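Local atomic coordinates of predicted protease of the collagenase family (Methanopyrus kandleri, PDB entry 5D88), a protein that binds a zinc ion and probably hydrolyses peptide bonds, as a TIM-barrel member of the U32 peptidase family. Residues A[27-31]-A[65-69]; A[81-87]-A[136-142]; A[149-155]-A[178-184]; A[164-168]-A[192-196]. All coordinates share one frame; numbering follows the deposited sequence. Where two conformers were deposited one is given.

Contact 1 (A[27-31]-A[65-69]); sequences LCCSR and EVEDI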
loop_
_atom_site.group_PDB
_atom_site.type_symbol
_atom_site.label_atom_id
_atom_site.label_comp_id
_atom_site.label_asym_id
_atom_site.label_seq_id
_atom_site.Cartn_x
_atom_site.Cartn_y
_atom_site.Cartn_z
ATOM N N LEU A 27 -9.780 -9.583 18.932
ATOM C CA LEU A 27 -9.780 -10.400 17.733
ATOM C C LEU A 27 -10.241 -11.812 18.072
ATOM O O LEU A 27 -9.858 -12.376 19.100
ATOM C CB LEU A 27 -8.364 -10.432 17.137
ATOM C CG LEU A 27 -8.203 -11.281 15.875
ATOM C CD1 LEU A 27 -8.837 -10.613 14.663
ATOM C CD2 LEU A 27 -6.749 -11.599 15.617
ATOM N N CYS A 28 -11.066 -12.390 17.202
ATOM C CA CYS A 28 -11.500 -13.769 17.379
ATOM C C CYS A 28 -11.435 -14.465 16.030
ATOM O O CYS A 28 -12.193 -14.110 15.115
ATOM C CB CYS A 28 -12.908 -13.824 17.971
ATOM S SG CYS A 28 -13.488 -15.478 18.191
ATOM N N CYS A 29 -10.552 -15.469 15.924
ATOM C CA CYS A 29 -10.287 -16.156 14.665
ATOM C C CYS A 29 -10.877 -17.546 14.598
ATOM O O CYS A 29 -10.765 -18.200 13.550
ATOM C CB CYS A 29 -8.785 -16.268 14.407
ATOM S SG CYS A 29 -8.015 -14.702 14.177
ATOM N N SER A 30 -11.490 -18.019 15.674
ATOM C CA SER A 30 -12.044 -19.364 15.700
ATOM C C SER A 30 -13.073 -19.434 16.810
ATOM O O SER A 30 -13.061 -18.633 17.747
ATOM C CB SER A 30 -10.963 -20.430 15.921
ATOM O OG SER A 30 -10.492 -20.404 17.253
ATOM N N ARG A 31 -13.971 -20.408 16.687
ATOM C CA ARG A 31 -14.920 -20.670 17.758
ATOM C C ARG A 31 -14.201 -20.913 19.083
ATOM O O ARG A 31 -14.669 -20.480 20.140
ATOM C CB ARG A 31 -15.798 -21.863 17.382
ATOM C CG ARG A 31 -16.707 -22.333 18.499
ATOM C CD ARG A 31 -17.773 -21.300 18.803
ATOM N NE ARG A 31 -18.651 -21.744 19.876
ATOM C CZ ARG A 31 -18.365 -21.637 21.168
ATOM N NH1 ARG A 31 -17.210 -21.101 21.558
ATOM N NH2 ARG A 31 -19.236 -22.067 22.073
ATOM N N GLU A 65 -17.406 -21.034 10.021
ATOM C CA GLU A 65 -16.892 -20.709 11.350
ATOM C C GLU A 65 -17.280 -19.303 11.767
ATOM O O GLU A 65 -17.622 -19.067 12.930
ATOM C CB GLU A 65 -15.379 -20.810 11.384
ATOM C CG GLU A 65 -14.797 -22.145 11.122
ATOM C CD GLU A 65 -13.288 -22.072 11.207
ATOM O OE1 GLU A 65 -12.771 -22.026 12.346
ATOM O OE2 GLU A 65 -12.632 -21.995 10.142
ATOM N N VAL A 66 -17.171 -18.348 10.846
ATOM C CA VAL A 66 -17.569 -16.974 11.128
ATOM C C VAL A 66 -18.994 -16.938 11.667
ATOM O O VAL A 66 -19.289 -16.260 12.658
ATOM C CB VAL A 66 -17.418 -16.117 9.864
ATOM C CG1 VAL A 66 -18.025 -14.728 10.062
ATOM C CG2 VAL A 66 -15.956 -16.022 9.502
ATOM N N GLU A 67 -19.900 -17.673 11.023
ATOM C CA GLU A 67 -21.302 -17.602 11.415
ATOM C C GLU A 67 -21.515 -18.191 12.803
ATOM O O GLU A 67 -22.283 -17.645 13.607
ATOM C CB GLU A 67 -22.153 -18.283 10.347
ATOM C CG GLU A 67 -22.061 -17.479 9.036
ATOM C CD GLU A 67 -22.786 -18.091 7.849
ATOM O OE1 GLU A 67 -23.300 -19.229 7.958
ATOM O OE2 GLU A 67 -22.833 -17.414 6.791
ATOM N N ASP A 68 -20.800 -19.273 13.119
ATOM C CA ASP A 68 -20.839 -19.846 14.459
ATOM C C ASP A 68 -20.275 -18.877 15.502
ATOM O O ASP A 68 -20.857 -18.703 16.581
ATOM C CB ASP A 68 -20.058 -21.159 14.445
ATOM C CG ASP A 68 -20.193 -21.931 15.728
ATOM O OD1 ASP A 68 -21.309 -21.977 16.295
ATOM O OD2 ASP A 68 -19.175 -22.502 16.164
ATOM N N ILE A 69 -19.146 -18.238 15.198
ATOM C CA ILE A 69 -18.541 -17.278 16.122
ATOM C C ILE A 69 -19.518 -16.157 16.436
ATOM O O ILE A 69 -19.657 -15.732 17.592
ATOM C CB ILE A 69 -17.240 -16.716 15.529
ATOM C CG1 ILE A 69 -16.141 -17.784 15.533
ATOM C CG2 ILE A 69 -16.778 -15.454 16.302
ATOM C CD1 ILE A 69 -15.003 -17.443 14.570
HETATM O O HOH W 1 -13.994 -22.267 14.454
#
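Ile69 fits under the loop Cys28-Arg31, where the first strand of a TIM barrel (23-27) gives way to the short helix 31-34, and helix 63-75 packs alongside. The apolar part of the contact belongs to this isoleucine, whose three outer carbons meet Cys28, Ser30 and Arg31 of the loop. CD1 lies 3.6 Å from Ser30 C, CG1 is 3.6 Å from Arg31 N, and CG2 touches Cys28 SG at 3.8 Å. With CG1 beside the backbone N (chi1 -71°) the long branch runs to the backbone while CG2 is left for the sulfur; a beta-branched residue can fill both places at once. An alanine here removes all three outer carbons and would probably open a gap beneath the Ser30-Arg31 peptide and leave the Cys28 sulfur without this neighbour. Among the polar groups, Ser30 takes the N-cap position, its OG accepting from His33 N, as suits a small hydroxyl residue. A water accepts from Arg31 N at 2.9 Å and sits against Glu65 OE1, whose carboxylate also meets Glu62 N and Arg59. The charged part is loose: Arg31, bent at CG (chi2 68°), pairs its NE with Asp68 OD2 at a long 3.8 Å, and its NH1 has Asp35 as a further partner. Guanidinium and carboxylate planes stand 49° apart, and the nearest approach is Arg31 CD to Asp68 OD2, 3.2 Å.

Contact 2 (A[81-87]-A[136-142]); sequences QALMDFT and TVVVSHT. With ACT (acetate ion), chain C.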
loop_
_atom_site.group_PDB
_atom_site.type_symbol
_atom_site.label_atom_id
_atom_site.label_comp_id
_atom_site.label_asym_id
_atom_site.label_seq_id
_atom_site.Cartn_x
_atom_site.Cartn_y
_atom_site.Cartn_z
ATOM N N GLN A 81 -17.843 -6.897 15.298
ATOM C CA GLN A 81 -17.430 -6.213 14.087
ATOM C C GLN A 81 -16.746 -7.192 13.147
ATOM O O GLN A 81 -15.980 -8.061 13.572
ATOM C CB GLN A 81 -16.511 -5.035 14.398
ATOM C CG GLN A 81 -17.226 -3.929 15.154
ATOM C CD GLN A 81 -16.327 -2.786 15.589
ATOM O OE1 GLN A 81 -15.100 -2.890 15.588
ATOM N NE2 GLN A 81 -16.948 -1.684 15.989
ATOM N N ALA A 82 -17.085 -7.072 11.873
ATOM C CA ALA A 82 -16.434 -7.822 10.814
ATOM C C ALA A 82 -15.146 -7.118 10.423
ATOM O O ALA A 82 -15.146 -5.909 10.176
ATOM C CB ALA A 82 -17.357 -7.918 9.594
ATOM N N LEU A 83 -14.063 -7.879 10.334
ATOM C CA LEU A 83 -12.789 -7.385 9.824
ATOM C C LEU A 83 -12.705 -7.727 8.344
ATOM O O LEU A 83 -12.602 -8.902 7.968
ATOM C CB LEU A 83 -11.621 -7.986 10.606
ATOM C CG LEU A 83 -10.205 -7.559 10.214
ATOM C CD1 LEU A 83 -9.989 -6.059 10.487
ATOM C CD2 LEU A 83 -9.204 -8.374 10.982
ATOM N N MET A 84 -12.752 -6.691 7.515
ATOM C CA MET A 84 -12.738 -6.800 6.052
ATOM C C MET A 84 -11.814 -5.697 5.546
ATOM O O MET A 84 -12.202 -4.810 4.795
ATOM C CB MET A 84 -14.143 -6.664 5.461
ATOM C CG MET A 84 -14.207 -7.076 4.007
ATOM S SD MET A 84 -15.884 -7.027 3.379
ATOM C CE MET A 84 -16.159 -5.298 3.517
ATOM N N ASP A 85 -10.553 -5.736 5.989
ATOM C CA ASP A 85 -9.665 -4.591 5.842
ATOM C C ASP A 85 -8.631 -4.778 4.746
ATOM O O ASP A 85 -7.536 -4.231 4.837
ATOM C CB ASP A 85 -8.990 -4.239 7.164
ATOM C CG ASP A 85 -8.027 -5.296 7.665
ATOM O OD1 ASP A 85 -8.014 -6.424 7.181
ATOM O OD2 ASP A 85 -7.264 -4.968 8.587
ATOM N N PHE A 86 -8.991 -5.482 3.680
ATOM C CA PHE A 86 -8.133 -5.560 2.511
ATOM C C PHE A 86 -7.644 -4.184 2.078
ATOM O O PHE A 86 -8.382 -3.191 2.125
ATOM C CB PHE A 86 -8.852 -6.249 1.340
ATOM C CG PHE A 86 -10.096 -5.559 0.866
ATOM C CD1 PHE A 86 -10.015 -4.516 -0.040
ATOM C CD2 PHE A 86 -11.344 -5.991 1.295
ATOM C CE1 PHE A 86 -11.139 -3.912 -0.505
ATOM C CE2 PHE A 86 -12.496 -5.395 0.829
ATOM C CZ PHE A 86 -12.397 -4.344 -0.070
ATOM N N THR A 87 -6.389 -4.136 1.625
ATOM C CA THR A 87 -5.810 -2.907 1.110
ATOM C C THR A 87 -5.801 -2.856 -0.405
ATOM O O THR A 87 -5.400 -1.833 -0.981
ATOM C CB THR A 87 -4.393 -2.722 1.664
ATOM O OG1 THR A 87 -3.601 -3.901 1.447
ATOM C CG2 THR A 87 -4.478 -2.406 3.156
ATOM N N THR A 136 -21.354 0.719 12.323
ATOM C CA THR A 136 -20.166 1.454 12.746
ATOM C C THR A 136 -19.069 1.264 11.709
ATOM O O THR A 136 -18.711 0.131 11.385
ATOM C CB THR A 136 -19.659 0.962 14.110
ATOM O OG1 THR A 136 -20.710 0.978 15.064
ATOM C CG2 THR A 136 -18.538 1.854 14.619
ATOM N N VAL A 137 -18.523 2.361 11.200
ATOM C CA VAL A 137 -17.475 2.315 10.182
ATOM C C VAL A 137 -16.139 2.583 10.864
ATOM O O VAL A 137 -15.874 3.704 11.316
ATOM C CB VAL A 137 -17.733 3.321 9.056
ATOM C CG1 VAL A 137 -16.660 3.215 7.988
ATOM C CG2 VAL A 137 -19.101 3.105 8.449
ATOM N N VAL A 138 -15.307 1.544 10.949
ATOM C CA VAL A 138 -14.013 1.591 11.635
ATOM C C VAL A 138 -12.918 1.514 10.578
ATOM O O VAL A 138 -12.881 0.570 9.781
ATOM C CB VAL A 138 -13.857 0.434 12.631
ATOM C CG1 VAL A 138 -12.521 0.530 13.373
ATOM C CG2 VAL A 138 -15.004 0.387 13.598
ATOM N N VAL A 139 -12.017 2.490 10.578
ATOM C CA VAL A 139 -10.849 2.429 9.707
ATOM C C VAL A 139 -9.779 1.580 10.383
ATOM O O VAL A 139 -9.318 1.888 11.493
ATOM C CB VAL A 139 -10.314 3.822 9.383
ATOM C CG1 VAL A 139 -9.067 3.708 8.509
ATOM C CG2 VAL A 139 -11.392 4.653 8.680
ATOM N N SER A 140 -9.375 0.518 9.703
ATOM C CA SER A 140 -8.366 -0.396 10.204
ATOM C C SER A 140 -7.004 0.268 10.308
ATOM O O SER A 140 -6.667 1.168 9.550
ATOM C CB SER A 140 -8.245 -1.600 9.264
ATOM O OG SER A 140 -7.373 -2.589 9.813
ATOM N N HIS A 141 -6.187 -0.241 11.236
ATOM C CA HIS A 141 -4.786 0.139 11.270
ATOM C C HIS A 141 -4.065 -0.195 9.968
ATOM O O HIS A 141 -3.023 0.396 9.693
ATOM C CB HIS A 141 -4.098 -0.539 12.461
ATOM C CG HIS A 141 -3.806 -1.980 12.241
ATOM N ND1 HIS A 141 -4.770 -2.958 12.357
ATOM C CD2 HIS A 141 -2.664 -2.611 11.885
ATOM C CE1 HIS A 141 -4.242 -4.127 12.051
ATOM N NE2 HIS A 141 -2.961 -3.948 11.781
ATOM N N THR A 142 -4.592 -1.111 9.139
ATOM C CA THR A 142 -3.898 -1.398 7.881
ATOM C C THR A 142 -4.006 -0.264 6.866
ATOM O O THR A 142 -3.302 -0.297 5.851
ATOM C CB THR A 142 -4.429 -2.672 7.246
ATOM O OG1 THR A 142 -5.826 -2.494 6.969
ATOM C CG2 THR A 142 -4.202 -3.877 8.188
HETATM C C ACT C . -0.972 -6.856 11.322
HETATM O O ACT C . -0.795 -5.683 11.731
HETATM O OXT ACT C . -1.234 -6.985 10.104
HETATM C CH3 ACT C . -0.842 -8.041 12.239
HETATM O O HOH W 2 -19.865 -1.443 16.509
#
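Two hydroxyls, those of Ser140 and Thr142, gather at one carboxylate oxygen, Asp85 OD2, inside the mouth of a TIM barrel, past the C-terminal ends of strands 79-83 and 136-139. These strands are not neighbours; strand 117-120 runs between them, so the contact is made by side chains reaching across. Ser140 OG gives its proton to Asp85 OD2 over 2.7 Å, meeting the anti lone pair. Thr142 OG1 stands 3.2 Å from Asp85 O and also near OD2, both within range of its one proton. Asp85 CG sits between its own backbone N and carbonyl carbon (chi1 66°), which brings OD2 to the hydroxyls; the carboxylate has further donors in Thr55 OG1 and Ala54 N. Replacing Ser140 with an alanine would probably cost Asp85 OD2 one of its donors and leave the backbone N of Thr142 without its acceptor. Deeper in the barrel, Gln81 lays its amide across Val138 CG2, 3.7 Å from NE2, at about a right angle. A water joins Gln81 NE2 to Thr136 OG1, and Gln81 OE1 accepts from Arg187, so the amide is used at both ends. Towards the metal, Thr87 rests its CG2 on Thr142 O and bonds Asn205 through OG1; next in sequence is Cys88, which with His209 binds zinc. His141 turns its ring edge to an acetate, probably from the crystallisation liquor, donating from NE2 to its O over 2.8 Å. Ser140 OG also closes an ST turn, taking the Thr142 N-H nearly straight, at 177°.

Contact 3 (A[149-155]-A[178-184]); sequences EKAWHFE and IRERVSV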
loop_
_atom_site.group_PDB
_atom_site.type_symbol
_atom_site.label_atom_id
_atom_site.label_comp_id
_atom_site.label_asym_id
_atom_site.label_seq_id
_atom_site.Cartn_x
_atom_site.Cartn_y
_atom_site.Cartn_z
ATOM N N GLU A 149 -3.929 14.948 8.736
ATOM C CA GLU A 149 -4.453 15.064 7.378
ATOM C C GLU A 149 -5.152 13.782 6.946
ATOM O O GLU A 149 -6.271 13.812 6.427
ATOM C CB GLU A 149 -3.320 15.400 6.404
ATOM C CG GLU A 149 -2.725 16.810 6.549
ATOM C CD GLU A 149 -1.876 17.030 7.808
ATOM O OE1 GLU A 149 -1.202 16.096 8.303
ATOM O OE2 GLU A 149 -1.878 18.178 8.300
ATOM N N LYS A 150 -4.484 12.642 7.121
ATOM C CA LYS A 150 -5.071 11.367 6.731
ATOM C C LYS A 150 -6.323 11.076 7.537
ATOM O O LYS A 150 -7.326 10.597 6.995
ATOM C CB LYS A 150 -4.057 10.240 6.897
ATOM C CG LYS A 150 -3.054 10.187 5.781
ATOM C CD LYS A 150 -2.201 8.912 5.812
ATOM C CE LYS A 150 -1.521 8.722 4.440
ATOM N NZ LYS A 150 -0.439 7.714 4.402
ATOM N N ALA A 151 -6.282 11.349 8.838
ATOM C CA ALA A 151 -7.463 11.135 9.662
ATOM C C ALA A 151 -8.622 11.985 9.176
ATOM O O ALA A 151 -9.762 11.514 9.100
ATOM C CB ALA A 151 -7.142 11.459 11.117
ATOM N N TRP A 152 -8.349 13.242 8.842
ATOM C CA TRP A 152 -9.423 14.150 8.443
ATOM C C TRP A 152 -10.102 13.675 7.159
ATOM O O TRP A 152 -11.331 13.747 7.029
ATOM C CB TRP A 152 -8.863 15.566 8.285
ATOM C CG TRP A 152 -9.921 16.584 7.985
ATOM C CD1 TRP A 152 -10.691 17.266 8.891
ATOM C CD2 TRP A 152 -10.350 17.016 6.694
ATOM N NE1 TRP A 152 -11.556 18.100 8.236
ATOM C CE2 TRP A 152 -11.369 17.961 6.888
ATOM C CE3 TRP A 152 -9.966 16.703 5.393
ATOM C CZ2 TRP A 152 -12.008 18.596 5.828
ATOM C CZ3 TRP A 152 -10.609 17.333 4.343
ATOM C CH2 TRP A 152 -11.612 18.270 4.568
ATOM N N HIS A 153 -9.328 13.169 6.199
ATOM C CA HIS A 153 -9.942 12.673 4.981
ATOM C C HIS A 153 -10.780 11.431 5.238
ATOM O O HIS A 153 -11.868 11.294 4.655
ATOM C CB HIS A 153 -8.866 12.435 3.929
ATOM C CG HIS A 153 -8.358 13.717 3.326
ATOM N ND1 HIS A 153 -9.017 14.368 2.301
ATOM C CD2 HIS A 153 -7.288 14.493 3.630
ATOM C CE1 HIS A 153 -8.362 15.469 1.982
ATOM N NE2 HIS A 153 -7.312 15.573 2.778
ATOM N N PHE A 154 -10.318 10.518 6.110
ATOM C CA PHE A 154 -11.145 9.349 6.394
ATOM C C PHE A 154 -12.420 9.739 7.140
ATOM O O PHE A 154 -13.490 9.162 6.894
ATOM C CB PHE A 154 -10.348 8.298 7.169
ATOM C CG PHE A 154 -9.610 7.333 6.297
ATOM C CD1 PHE A 154 -10.264 6.274 5.684
ATOM C CD2 PHE A 154 -8.263 7.488 6.071
ATOM C CE1 PHE A 154 -9.573 5.379 4.894
ATOM C CE2 PHE A 154 -7.578 6.602 5.274
ATOM C CZ PHE A 154 -8.230 5.554 4.683
ATOM N N GLU A 155 -12.344 10.733 8.018
ATOM C CA GLU A 155 -13.548 11.236 8.673
ATOM C C GLU A 155 -14.526 11.794 7.648
ATOM O O GLU A 155 -15.732 11.506 7.691
ATOM C CB GLU A 155 -13.175 12.310 9.699
ATOM C CG GLU A 155 -14.389 12.953 10.369
ATOM C CD GLU A 155 -14.010 13.994 11.419
ATOM O OE1 GLU A 155 -13.383 15.015 11.058
ATOM O OE2 GLU A 155 -14.328 13.776 12.607
ATOM N N ILE A 178 -3.957 14.603 16.022
ATOM C CA ILE A 178 -5.097 14.011 15.324
ATOM C C ILE A 178 -6.404 14.410 16.004
ATOM O O ILE A 178 -7.361 14.813 15.338
ATOM C CB ILE A 178 -4.943 12.480 15.228
ATOM C CG1 ILE A 178 -3.828 12.121 14.222
ATOM C CG2 ILE A 178 -6.247 11.838 14.780
ATOM C CD1 ILE A 178 -3.320 10.672 14.281
ATOM N N ARG A 179 -6.458 14.323 17.336
ATOM C CA ARG A 179 -7.662 14.715 18.068
ATOM C C ARG A 179 -8.046 16.164 17.813
ATOM O O ARG A 179 -9.237 16.499 17.798
ATOM C CB ARG A 179 -7.459 14.530 19.563
ATOM C CG ARG A 179 -7.504 13.131 20.002
ATOM C CD ARG A 179 -8.560 12.955 21.049
ATOM N NE ARG A 179 -8.426 11.630 21.636
ATOM C CZ ARG A 179 -9.297 10.644 21.481
ATOM N NH1 ARG A 179 -10.414 10.815 20.773
ATOM N NH2 ARG A 179 -9.046 9.478 22.050
ATOM N N GLU A 180 -7.058 17.051 17.684
ATOM C CA GLU A 180 -7.365 18.453 17.419
ATOM C C GLU A 180 -8.093 18.611 16.091
ATOM O O GLU A 180 -8.869 19.550 15.912
ATOM C CB GLU A 180 -6.082 19.287 17.420
ATOM C CG GLU A 180 -5.432 19.485 18.792
ATOM C CD GLU A 180 -3.986 20.003 18.689
ATOM O OE1 GLU A 180 -3.608 20.456 17.583
ATOM O OE2 GLU A 180 -3.226 19.950 19.697
ATOM N N ARG A 181 -7.885 17.677 15.168
ATOM C CA ARG A 181 -8.347 17.809 13.798
ATOM C C ARG A 181 -9.676 17.123 13.542
ATOM O O ARG A 181 -10.462 17.608 12.720
ATOM C CB ARG A 181 -7.297 17.224 12.852
ATOM C CG ARG A 181 -7.531 17.525 11.397
ATOM C CD ARG A 181 -7.206 18.968 11.063
ATOM N NE ARG A 181 -7.780 19.328 9.773
ATOM C CZ ARG A 181 -7.195 19.129 8.591
ATOM N NH1 ARG A 181 -5.990 18.569 8.506
ATOM N NH2 ARG A 181 -7.826 19.497 7.483
ATOM N N VAL A 182 -9.946 16.003 14.214
ATOM C CA VAL A 182 -11.114 15.194 13.907
ATOM C C VAL A 182 -11.935 14.972 15.164
ATOM O O VAL A 182 -11.469 15.153 16.290
ATOM C CB VAL A 182 -10.736 13.836 13.282
ATOM C CG1 VAL A 182 -10.025 14.040 11.963
ATOM C CG2 VAL A 182 -9.875 13.033 14.232
ATOM N N SER A 183 -13.180 14.572 14.950
ATOM C CA SER A 183 -14.121 14.338 16.030
ATOM C C SER A 183 -14.464 12.866 16.208
ATOM O O SER A 183 -15.240 12.530 17.103
ATOM C CB SER A 183 -15.394 15.145 15.778
ATOM O OG SER A 183 -15.117 16.522 15.941
ATOM N N VAL A 184 -13.897 11.981 15.390
ATOM C CA VAL A 184 -14.168 10.550 15.470
ATOM C C VAL A 184 -13.578 9.961 16.739
ATOM O O VAL A 184 -12.735 10.576 17.403
ATOM C CB VAL A 184 -13.596 9.791 14.261
ATOM C CG1 VAL A 184 -14.260 10.211 12.983
ATOM C CG2 VAL A 184 -12.061 9.990 14.182
HETATM O O HOH W 3 -13.795 17.270 12.127
#
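The guanidinium of Arg181 lies nearly flat over the indole of Trp152, planes 18° apart and centres separated by 4.1 Å. Its NH2 comes over the Trp152 face, 3.6 Å from CG and towards the rim, a cation-pi stack. The bend at Arg181 chi2 (74°) folds the chain back so that NE lies over Trp152 CD1. Beneath this lid two neighbouring helices of the alpha/beta barrel, 148-157 and 172-181, meet through apolar groups. Ala151 CB touches Ile178 CG2 at 3.8 Å, and Val182, just past the second helix, presses its CG1 on the backbone at Trp152 CA, 3.6 Å away; an alanine lets the backbones approach closely. The loop Val182-Val184, beyond that helix, is met by Glu155 of helix 148-157. The extended glutamate chain carries OE2 to the backbone N of Ser183, a 2.7 Å bond at 161° on the syn side of the carboxylate. Val184 CG1 packs along the aliphatic part of Glu155, and a water lies at OE1. Across these segments neither group forms a salt bridge: the nearest opposite charge to Arg181 is Glu149 OE2, 4.1 Å from NH1. The arginine instead faces an aromatic ring, and the glutamate satisfies a backbone N-H just past a helix end.

Contact 4 (A[164-168]-A[192-196]); sequences VDPAL and AITFR. With ACT (acetate ion), chain C.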
loop_
_atom_site.group_PDB
_atom_site.type_symbol
_atom_site.label_atom_id
_atom_site.label_comp_id
_atom_site.label_asym_id
_atom_site.label_seq_id
_atom_site.Cartn_x
_atom_site.Cartn_y
_atom_site.Cartn_z
ATOM N N VAL A 164 -5.404 4.243 14.661
ATOM C CA VAL A 164 -4.159 4.862 14.226
ATOM C C VAL A 164 -3.154 3.784 13.831
ATOM O O VAL A 164 -3.211 2.627 14.273
ATOM C CB VAL A 164 -3.567 5.775 15.311
ATOM C CG1 VAL A 164 -4.539 6.884 15.690
ATOM C CG2 VAL A 164 -3.136 4.948 16.536
ATOM N N ASP A 165 -2.200 4.176 12.994
ATOM C CA ASP A 165 -1.076 3.295 12.762
ATOM C C ASP A 165 -0.406 2.980 14.101
ATOM O O ASP A 165 -0.226 3.880 14.936
ATOM C CB ASP A 165 -0.060 3.906 11.801
ATOM C CG ASP A 165 1.111 2.967 11.550
ATOM O OD1 ASP A 165 0.986 2.076 10.688
ATOM O OD2 ASP A 165 2.134 3.079 12.242
ATOM N N PRO A 166 -0.037 1.723 14.343
ATOM C CA PRO A 166 0.497 1.347 15.665
ATOM C C PRO A 166 1.743 2.115 16.089
ATOM O O PRO A 166 2.060 2.152 17.295
ATOM C CB PRO A 166 0.789 -0.151 15.502
ATOM C CG PRO A 166 -0.135 -0.594 14.501
ATOM C CD PRO A 166 -0.327 0.536 13.525
ATOM N N ALA A 167 2.465 2.737 15.155
ATOM C CA ALA A 167 3.611 3.547 15.554
ATOM C C ALA A 167 3.208 4.694 16.467
ATOM O O ALA A 167 4.059 5.204 17.202
ATOM C CB ALA A 167 4.349 4.090 14.326
ATOM N N LEU A 168 1.936 5.082 16.472
ATOM C CA LEU A 168 1.457 6.186 17.302
ATOM C C LEU A 168 0.924 5.743 18.659
ATOM O O LEU A 168 0.439 6.587 19.423
ATOM C CB LEU A 168 0.357 6.944 16.564
ATOM C CG LEU A 168 0.832 7.979 15.547
ATOM C CD1 LEU A 168 1.613 7.324 14.435
ATOM C CD2 LEU A 168 -0.350 8.732 14.975
ATOM N N ALA A 192 -0.109 -5.265 16.707
ATOM C CA ALA A 192 -0.243 -5.010 15.286
ATOM C C ALA A 192 1.068 -4.487 14.725
ATOM O O ALA A 192 1.902 -3.933 15.443
ATOM C CB ALA A 192 -1.358 -4.003 15.028
ATOM N N ILE A 193 1.222 -4.638 13.427
ATOM C CA ILE A 193 2.419 -4.208 12.713
ATOM C C ILE A 193 2.234 -2.767 12.261
ATOM O O ILE A 193 1.154 -2.377 11.823
ATOM C CB ILE A 193 2.686 -5.142 11.524
ATOM C CG1 ILE A 193 2.949 -6.561 12.022
ATOM C CG2 ILE A 193 3.882 -4.675 10.700
ATOM C CD1 ILE A 193 2.645 -7.558 10.983
ATOM N N THR A 194 3.283 -1.960 12.421
ATOM C CA THR A 194 3.278 -0.588 11.933
ATOM C C THR A 194 3.673 -0.527 10.465
ATOM O O THR A 194 4.489 -1.316 9.981
ATOM C CB THR A 194 4.225 0.303 12.741
ATOM O OG1 THR A 194 4.353 1.564 12.083
ATOM C CG2 THR A 194 5.597 -0.292 12.884
ATOM N N PHE A 195 3.067 0.423 9.751
ATOM C CA PHE A 195 3.438 0.675 8.375
ATOM C C PHE A 195 4.885 1.129 8.239
ATOM O O PHE A 195 5.417 1.115 7.122
ATOM C CB PHE A 195 2.473 1.721 7.787
ATOM C CG PHE A 195 2.384 1.681 6.320
ATOM C CD1 PHE A 195 1.499 0.813 5.697
ATOM C CD2 PHE A 195 3.171 2.515 5.547
ATOM C CE1 PHE A 195 1.381 0.779 4.330
ATOM C CE2 PHE A 195 3.085 2.471 4.161
ATOM C CZ PHE A 195 2.182 1.594 3.553
ATOM N N ARG A 196 5.546 1.503 9.352
ATOM C CA ARG A 196 6.977 1.758 9.332
ATOM C C ARG A 196 7.786 0.507 9.021
ATOM O O ARG A 196 8.964 0.625 8.662
ATOM C CB ARG A 196 7.413 2.342 10.674
ATOM C CG ARG A 196 6.916 3.763 10.852
ATOM C CD ARG A 196 7.383 4.395 12.105
ATOM N NE ARG A 196 6.768 5.719 12.214
ATOM C CZ ARG A 196 6.920 6.551 13.243
ATOM N NH1 ARG A 196 7.668 6.215 14.291
ATOM N NH2 ARG A 196 6.302 7.729 13.225
HETATM C C ACT C . -0.972 -6.856 11.322
HETATM O O ACT C . -0.795 -5.683 11.731
HETATM O OXT ACT C . -1.234 -6.985 10.104
HETATM C CH3 ACT C . -0.842 -8.041 12.239
#
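Pro166, Ala167 and Asp165 make most of the join between loop 164-168 and residues 192-196. Pro166 CG touches both Ala192 CB, 3.7 Å away, and Ile193 O, 3.5 Å away; its compact ring fills the space beside the backbone and begins the 3-10 turn. Ala167 CB sits over one face of the Arg196 guanidinium, 3.6 Å from NE, and also beside Thr194 OG1. A methyl is small enough to touch both the hydroxyl and the guanidinium face. Asp165 supplies the polar grip. With CG anti to the backbone N (chi1 -179°), its carboxylate faces residues 194-195: OD1 takes the Phe195 N-H on its syn lone pair (2.8 Å, 171°), and OD2 takes the Thr194 hydroxyl (OG1) at 2.7 Å, also syn. Ala167 N reaches the same OD2 from above the carboxylate plane at 3.0 Å, closing an Asx turn, while Thr194 OG1 accepts from Arg196 N in an ST turn. Three donors thus hold this buried carboxylate and restrain its rotation. The loop follows barrel strand 161-163 and leads to helix 172-181, on which Leu168 packs. Strand 192-193 pairs antiparallel with 233-234, whose Val234 meets Pro166, and Phe195 meets Phe195 of the second subunit.

In the fold
Contact 2 lies at the heart of the barrel, its centre about 3 Å from that of the chain, and contact 4 is largely buried; both rely on a buried aspartate, held mainly by hydroxyls in contact 2 and by one hydroxyl and two backbone N-H groups in contact 4. Contacts 1 and 3 lie farther out, on opposite sides of the chain's centre, and mix apolar packing with charged side chains: a long salt bridge in contact 1, a cation-pi stack in contact 3. Contacts 2 and 4 share the acetate and meet where His141 packs on Ala192. Contact 3 joins them through Phe154, on Val139, and Ile178, on Leu168. Contacts 2, 3 and 4 touch the second subunit; contact 1 does not.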